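Putative diflavin flavoprotein A 5 (Nostoc sp. PCC 7120, PDB 4FEK) probably passes electrons from NADH to oxygen, reducing it to water; this chain is its N-terminal metallo-beta-lactamase-like domain. Local coordinates at residues S43-I48 / K65-A70; T95-L100 / A120-D125. All coordinates share one frame; numbering follows the deposited sequence.

Contact 1. Residues S43-I48 / K65-A70; sequences SNSYVI and KIYLEA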
loop_
_atom_site.group_PDB
_atom_site.type_symbol
_atom_site.label_atom_id
_atom_site.label_comp_id
_atom_site.label_asym_id
_atom_site.label_seq_id
_atom_site.Cartn_x
_atom_site.Cartn_y
_atom_site.Cartn_z
ATOM N N SER A 43 -6.773 4.035 -5.374
ATOM C CA SER A 43 -5.633 3.166 -5.144
ATOM C C SER A 43 -4.377 4.029 -5.114
ATOM O O SER A 43 -4.062 4.731 -6.092
ATOM C CB SER A 43 -5.516 2.105 -6.232
ATOM O OG SER A 43 -4.389 1.281 -5.979
ATOM N N ASN A 44 -3.682 3.999 -3.986
ATOM C CA ASN A 44 -2.564 4.907 -3.757
ATOM C C ASN A 44 -1.207 4.251 -3.977
ATOM O O ASN A 44 -0.921 3.195 -3.437
ATOM C CB ASN A 44 -2.642 5.509 -2.352
ATOM C CG ASN A 44 -4.001 6.115 -2.048
ATOM O OD1 ASN A 44 -4.690 6.619 -2.939
ATOM N ND2 ASN A 44 -4.403 6.055 -0.773
ATOM N N SER A 45 -0.366 4.893 -4.780
ATOM C CA SER A 45 0.978 4.406 -4.998
ATOM C C SER A 45 1.902 5.557 -4.584
ATOM O O SER A 45 1.490 6.719 -4.559
ATOM C CB SER A 45 1.173 4.060 -6.487
ATOM O OG SER A 45 2.433 3.463 -6.710
ATOM N N TYR A 46 3.143 5.241 -4.259
ATOM C CA TYR A 46 4.035 6.264 -3.724
ATOM C C TYR A 46 5.390 6.212 -4.429
ATOM O O TYR A 46 5.780 5.167 -4.952
ATOM C CB TYR A 46 4.223 6.057 -2.215
ATOM C CG TYR A 46 2.928 6.159 -1.459
ATOM C CD1 TYR A 46 2.495 7.370 -0.952
ATOM C CD2 TYR A 46 2.092 5.043 -1.314
ATOM C CE1 TYR A 46 1.267 7.479 -0.270
ATOM C CE2 TYR A 46 0.873 5.142 -0.653
ATOM C CZ TYR A 46 0.469 6.350 -0.129
ATOM O OH TYR A 46 -0.743 6.430 0.535
ATOM N N VAL A 47 6.099 7.344 -4.430
ATOM C CA VAL A 47 7.436 7.442 -5.032
ATOM C C VAL A 47 8.348 8.113 -4.020
ATOM O O VAL A 47 8.016 9.182 -3.512
ATOM C CB VAL A 47 7.431 8.307 -6.315
ATOM C CG1 VAL A 47 8.811 8.276 -6.967
ATOM C CG2 VAL A 47 6.354 7.820 -7.291
ATOM N N ILE A 48 9.447 7.453 -3.665
ATOM C CA ILE A 48 10.466 8.079 -2.822
ATOM C C ILE A 48 11.736 8.252 -3.655
ATOM O O ILE A 48 12.275 7.280 -4.199
ATOM C CB ILE A 48 10.810 7.231 -1.578
ATOM C CG1 ILE A 48 9.555 6.941 -0.745
ATOM C CG2 ILE A 48 11.871 7.942 -0.730
ATOM C CD1 ILE A 48 9.740 5.736 0.214
ATOM N N LYS A 65 -3.284 1.991 -17.102
ATOM C CA LYS A 65 -2.968 2.970 -18.138
ATOM C C LYS A 65 -2.800 4.378 -17.588
ATOM O O LYS A 65 -1.790 5.024 -17.853
ATOM C CB LYS A 65 -4.006 2.972 -19.260
ATOM C CG LYS A 65 -3.653 3.954 -20.379
ATOM C CD LYS A 65 -4.751 4.041 -21.443
ATOM C CE LYS A 65 -4.340 4.920 -22.617
ATOM N NZ LYS A 65 -3.294 4.298 -23.483
ATOM N N ILE A 66 -3.768 4.861 -16.806
ATOM C CA ILE A 66 -3.638 6.224 -16.280
ATOM C C ILE A 66 -2.531 6.330 -15.233
ATOM O O ILE A 66 -1.890 7.373 -15.101
ATOM C CB ILE A 66 -4.969 6.800 -15.728
ATOM C CG1 ILE A 66 -5.521 5.930 -14.603
ATOM C CG2 ILE A 66 -5.999 6.941 -16.842
ATOM C CD1 ILE A 66 -6.767 6.513 -13.957
ATOM N N TYR A 67 -2.303 5.238 -14.502
ATOM C CA TYR A 67 -1.198 5.184 -13.576
ATOM C C TYR A 67 0.152 5.390 -14.278
ATOM O O TYR A 67 0.939 6.243 -13.885
ATOM C CB TYR A 67 -1.187 3.844 -12.860
ATOM C CG TYR A 67 0.020 3.698 -11.982
ATOM C CD1 TYR A 67 0.200 4.516 -10.873
ATOM C CD2 TYR A 67 1.000 2.753 -12.276
ATOM C CE1 TYR A 67 1.314 4.385 -10.061
ATOM C CE2 TYR A 67 2.120 2.618 -11.481
ATOM C CZ TYR A 67 2.268 3.431 -10.372
ATOM O OH TYR A 67 3.383 3.270 -9.582
ATOM N N LEU A 68 0.424 4.583 -15.297
ATOM C CA LEU A 68 1.699 4.661 -16.003
ATOM C C LEU A 68 1.935 6.021 -16.674
ATOM O O LEU A 68 3.062 6.536 -16.664
ATOM C CB LEU A 68 1.807 3.533 -17.028
ATOM C CG LEU A 68 1.925 2.150 -16.382
ATOM C CD1 LEU A 68 1.852 1.070 -17.446
ATOM C CD2 LEU A 68 3.191 2.022 -15.542
ATOM N N GLU A 69 0.884 6.590 -17.263
ATOM C CA GLU A 69 0.960 7.956 -17.806
ATOM C C GLU A 69 1.364 8.979 -16.748
ATOM O O GLU A 69 2.258 9.788 -16.986
ATOM C CB GLU A 69 -0.369 8.372 -18.442
ATOM C CG GLU A 69 -0.762 7.508 -19.650
ATOM C CD GLU A 69 -1.769 8.196 -20.575
ATOM O OE1 GLU A 69 -1.941 9.435 -20.462
ATOM O OE2 GLU A 69 -2.385 7.501 -21.414
ATOM N N ALA A 70 0.711 8.946 -15.580
ATOM C CA ALA A 70 1.068 9.859 -14.494
ATOM C C ALA A 70 2.489 9.601 -13.954
ATOM O O ALA A 70 3.237 10.537 -13.632
ATOM C CB ALA A 70 0.033 9.776 -13.356
#
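Ser45 and Tyr67 make the whole contact between strand residues 43-48 and helix residues 65-70, two buried side chains meeting across an interval where the backbones stay 8.9 Å apart, CA to CA. The bridge is built mostly from the helix side. CG of Tyr67 stands anti to the backbone N (chi1 175°), which sends the phenol away from the helix and down onto the sheet. Its CE1 lies 3.6 Å from Ser45 CB, the serine methylene meeting the ring obliquely. Beside this apolar touch, Ser45 OG lies 3.0 Å from Tyr67 OH. The serine hydroxyl already has a firm partner of its own, a hydrogen bond to Ile56 O, with a weaker one to Asp57 O, so it is tethered to the end of the neighbouring strand while the phenol oxygen approaches it. Ile55 of strand 53-56 and Pro59 of the loop after it also pack against the Tyr67 ring.

This tight inner side contrasts with the far side of the helix. There Lys65 and Glu69, one turn apart and exposed, are joined by a long salt bridge of 3.9 Å between Lys65 NZ and Glu69 OE2, well away from the strand. Val47, although its CB points toward the helix, adds almost nothing to the contact and packs instead on Leu21, Thr53 and Val75.

Strand 41-49 runs antiparallel to both its neighbours, 18-25 and 53-56, and helix 61-74 covers one face of this sheet, with Ile66 and Ala70 reaching Val9 of strand 8-15. On the other face, Tyr46 stacks edge-to-face with Tyr171 and its OH is hydrogen-bonded to Val229 O, joining the second sheet in the four-layered alpha-beta/beta-alpha sandwich of metallo-beta-lactamase folds.

Contact 2. Residues T95-L100 / A120-D125; sequences TFKALL and AAFPDD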
loop_
_atom_site.group_PDB
_atom_site.type_symbol
_atom_site.label_atom_id
_atom_site.label_comp_id
_atom_site.label_asym_id
_atom_site.label_seq_id
_atom_site.Cartn_x
_atom_site.Cartn_y
_atom_site.Cartn_z
ATOM N N THR A 95 0.053 -4.742 -14.593
ATOM C CA THR A 95 0.784 -3.520 -14.263
ATOM C C THR A 95 2.288 -3.778 -14.064
ATOM O O THR A 95 3.120 -2.986 -14.506
ATOM C CB THR A 95 0.186 -2.808 -13.011
ATOM O OG1 THR A 95 -1.241 -2.746 -13.136
ATOM C CG2 THR A 95 0.745 -1.387 -12.879
ATOM N N PHE A 96 2.628 -4.881 -13.389
ATOM C CA PHE A 96 4.031 -5.260 -13.209
ATOM C C PHE A 96 4.668 -5.527 -14.573
ATOM O O PHE A 96 5.824 -5.174 -14.805
ATOM C CB PHE A 96 4.167 -6.533 -12.370
ATOM C CG PHE A 96 3.672 -6.392 -10.958
ATOM C CD1 PHE A 96 3.466 -5.143 -10.400
ATOM C CD2 PHE A 96 3.423 -7.520 -10.190
ATOM C CE1 PHE A 96 3.013 -5.017 -9.090
ATOM C CE2 PHE A 96 2.960 -7.399 -8.886
ATOM C CZ PHE A 96 2.762 -6.150 -8.341
ATOM N N LYS A 97 3.910 -6.179 -15.449
ATOM C CA LYS A 97 4.396 -6.543 -16.784
ATOM C C LYS A 97 4.727 -5.305 -17.614
ATOM O O LYS A 97 5.746 -5.265 -18.300
ATOM C CB LYS A 97 3.378 -7.429 -17.508
ATOM C CG LYS A 97 3.841 -7.921 -18.891
ATOM C CD LYS A 97 2.816 -8.876 -19.513
ATOM C CE LYS A 97 3.206 -9.257 -20.941
ATOM N NZ LYS A 97 3.283 -8.069 -21.849
ATOM N N ALA A 98 3.876 -4.285 -17.541
ATOM C CA ALA A 98 4.130 -3.025 -18.245
ATOM C C ALA A 98 5.339 -2.284 -17.678
ATOM O O ALA A 98 6.169 -1.759 -18.431
ATOM C CB ALA A 98 2.903 -2.137 -18.213
ATOM N N LEU A 99 5.442 -2.257 -16.351
ATOM C CA LEU A 99 6.580 -1.645 -15.678
ATOM C C LEU A 99 7.879 -2.290 -16.102
ATOM O O LEU A 99 8.828 -1.585 -16.426
ATOM C CB LEU A 99 6.443 -1.750 -14.151
ATOM C CG LEU A 99 5.588 -0.665 -13.516
ATOM C CD1 LEU A 99 5.385 -0.957 -12.040
ATOM C CD2 LEU A 99 6.231 0.697 -13.710
ATOM N N LEU A 100 7.911 -3.624 -16.084
ATOM C CA LEU A 100 9.069 -4.401 -16.506
ATOM C C LEU A 100 9.520 -4.026 -17.917
ATOM O O LEU A 100 10.710 -3.846 -18.165
ATOM C CB LEU A 100 8.742 -5.894 -16.491
ATOM C CG LEU A 100 9.429 -6.826 -15.494
ATOM C CD1 LEU A 100 10.569 -6.125 -14.771
ATOM C CD2 LEU A 100 8.413 -7.382 -14.519
ATOM N N ALA A 120 6.675 -17.084 -10.815
ATOM C CA ALA A 120 5.750 -17.920 -11.569
ATOM C C ALA A 120 4.913 -17.109 -12.559
ATOM O O ALA A 120 4.536 -17.621 -13.614
ATOM C CB ALA A 120 4.855 -18.715 -10.631
ATOM N N ALA A 121 4.624 -15.850 -12.228
ATOM C CA ALA A 121 3.857 -14.989 -13.128
ATOM C C ALA A 121 4.679 -14.533 -14.327
ATOM O O ALA A 121 4.126 -14.107 -15.339
ATOM C CB ALA A 121 3.300 -13.777 -12.380
ATOM N N PHE A 122 6.000 -14.604 -14.204
ATOM C CA PHE A 122 6.904 -14.203 -15.283
ATOM C C PHE A 122 7.901 -15.321 -15.551
ATOM O O PHE A 122 9.109 -15.131 -15.392
ATOM C CB PHE A 122 7.629 -12.924 -14.901
ATOM C CG PHE A 122 6.709 -11.753 -14.728
ATOM C CD1 PHE A 122 6.392 -10.943 -15.801
ATOM C CD2 PHE A 122 6.134 -11.484 -13.501
ATOM C CE1 PHE A 122 5.533 -9.871 -15.648
ATOM C CE2 PHE A 122 5.277 -10.415 -13.342
ATOM C CZ PHE A 122 4.975 -9.609 -14.418
ATOM N N PRO A 123 7.387 -16.490 -15.959
ATOM C CA PRO A 123 8.146 -17.746 -15.976
ATOM C C PRO A 123 9.294 -17.738 -16.982
ATOM O O PRO A 123 10.342 -18.318 -16.698
ATOM C CB PRO A 123 7.088 -18.784 -16.362
ATOM C CG PRO A 123 6.108 -18.020 -17.177
ATOM C CD PRO A 123 6.058 -16.643 -16.577
ATOM N N ASP A 124 9.100 -17.090 -18.126
ATOM C CA ASP A 124 10.160 -16.983 -19.127
ATOM C C ASP A 124 10.763 -15.582 -19.108
ATOM O O ASP A 124 10.958 -14.947 -20.145
ATOM C CB ASP A 124 9.645 -17.356 -20.519
ATOM C CG ASP A 124 8.301 -16.734 -20.825
ATOM O OD1 ASP A 124 7.624 -16.292 -19.868
ATOM O OD2 ASP A 124 7.920 -16.697 -22.015
ATOM N N ASP A 125 11.034 -15.117 -17.894
ATOM C CA ASP A 125 11.686 -13.847 -17.630
ATOM C C ASP A 125 12.604 -14.129 -16.456
ATOM O O ASP A 125 12.292 -14.987 -15.628
ATOM C CB ASP A 125 10.652 -12.808 -17.207
ATOM C CG ASP A 125 10.371 -11.781 -18.279
ATOM O OD1 ASP A 125 11.336 -11.222 -18.848
ATOM O OD2 ASP A 125 9.176 -11.525 -18.544
#
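Lys97 and Phe122 bring the two backbones nearest, 8.2 Å between CA atoms, at the point where the chain leaves helix 112-121: Phe122 is the first residue to abandon helical backbone angles. The aromatic side chain reaches from this turn to the flank of helix 93-102 and carries the contact alone on its side. With CG anti to the carbonyl carbon (chi1 -64°), the ring extends toward helix 93-102 and touches it with CE1 and CZ. Leu100 reaches back toward Phe122 and sets CD2 over one face of its ring, 4.2 Å from the centroid and 19° off the normal, a CH-pi contact displaced toward the rim. Lys97 meets the ring edge instead, with its CA 3.7 Å from Phe122 CE1, and its CB near the ring plane. Phe96 adds only the root of its side chain: CB approaches Phe122 CZ obliquely at 3.8 Å, while the phenyl group leads off toward Leu85.

The contact is apolar throughout, yet its rim is open to solvent. Beyond its first carbons Lys97 runs outward, bending near the tip, and its ammonium pairs with Glu101 in a salt bridge on the same helix. After Phe122 the turn is held loosely by a weak hydrogen bond from Asp125 N to Phe122 O.

Helix 93-102 links strand 80-84 to the parallel strand 107-111, and helix 112-121 links 107-111 to the parallel strand 129-132, two successive beta-alpha-beta units. Ile93 and Leu127 also touch Phe122, and Ile106 touches Leu100.

The two contacts follow one another in sequence, and their centres lie 18 Å apart, yet they join directly through helices 61-74 and 93-102. Leu68 sits at the junction: its CD1 reaches Ala98 CB at 3.5 Å and its CD2 meets Leu99 CD2 at 3.8 Å. Tyr67 and Thr95 also pack together, and Thr95 OG1 is hydrogen-bonded to Pro59 O. Helix 61-74 thus packs on strand 41-49 in contact 1 and on helix 93-102 of contact 2. Contact 1 joins the first sheet to the helix covering it, and contact 2 joins two neighbouring connections of the same sheet.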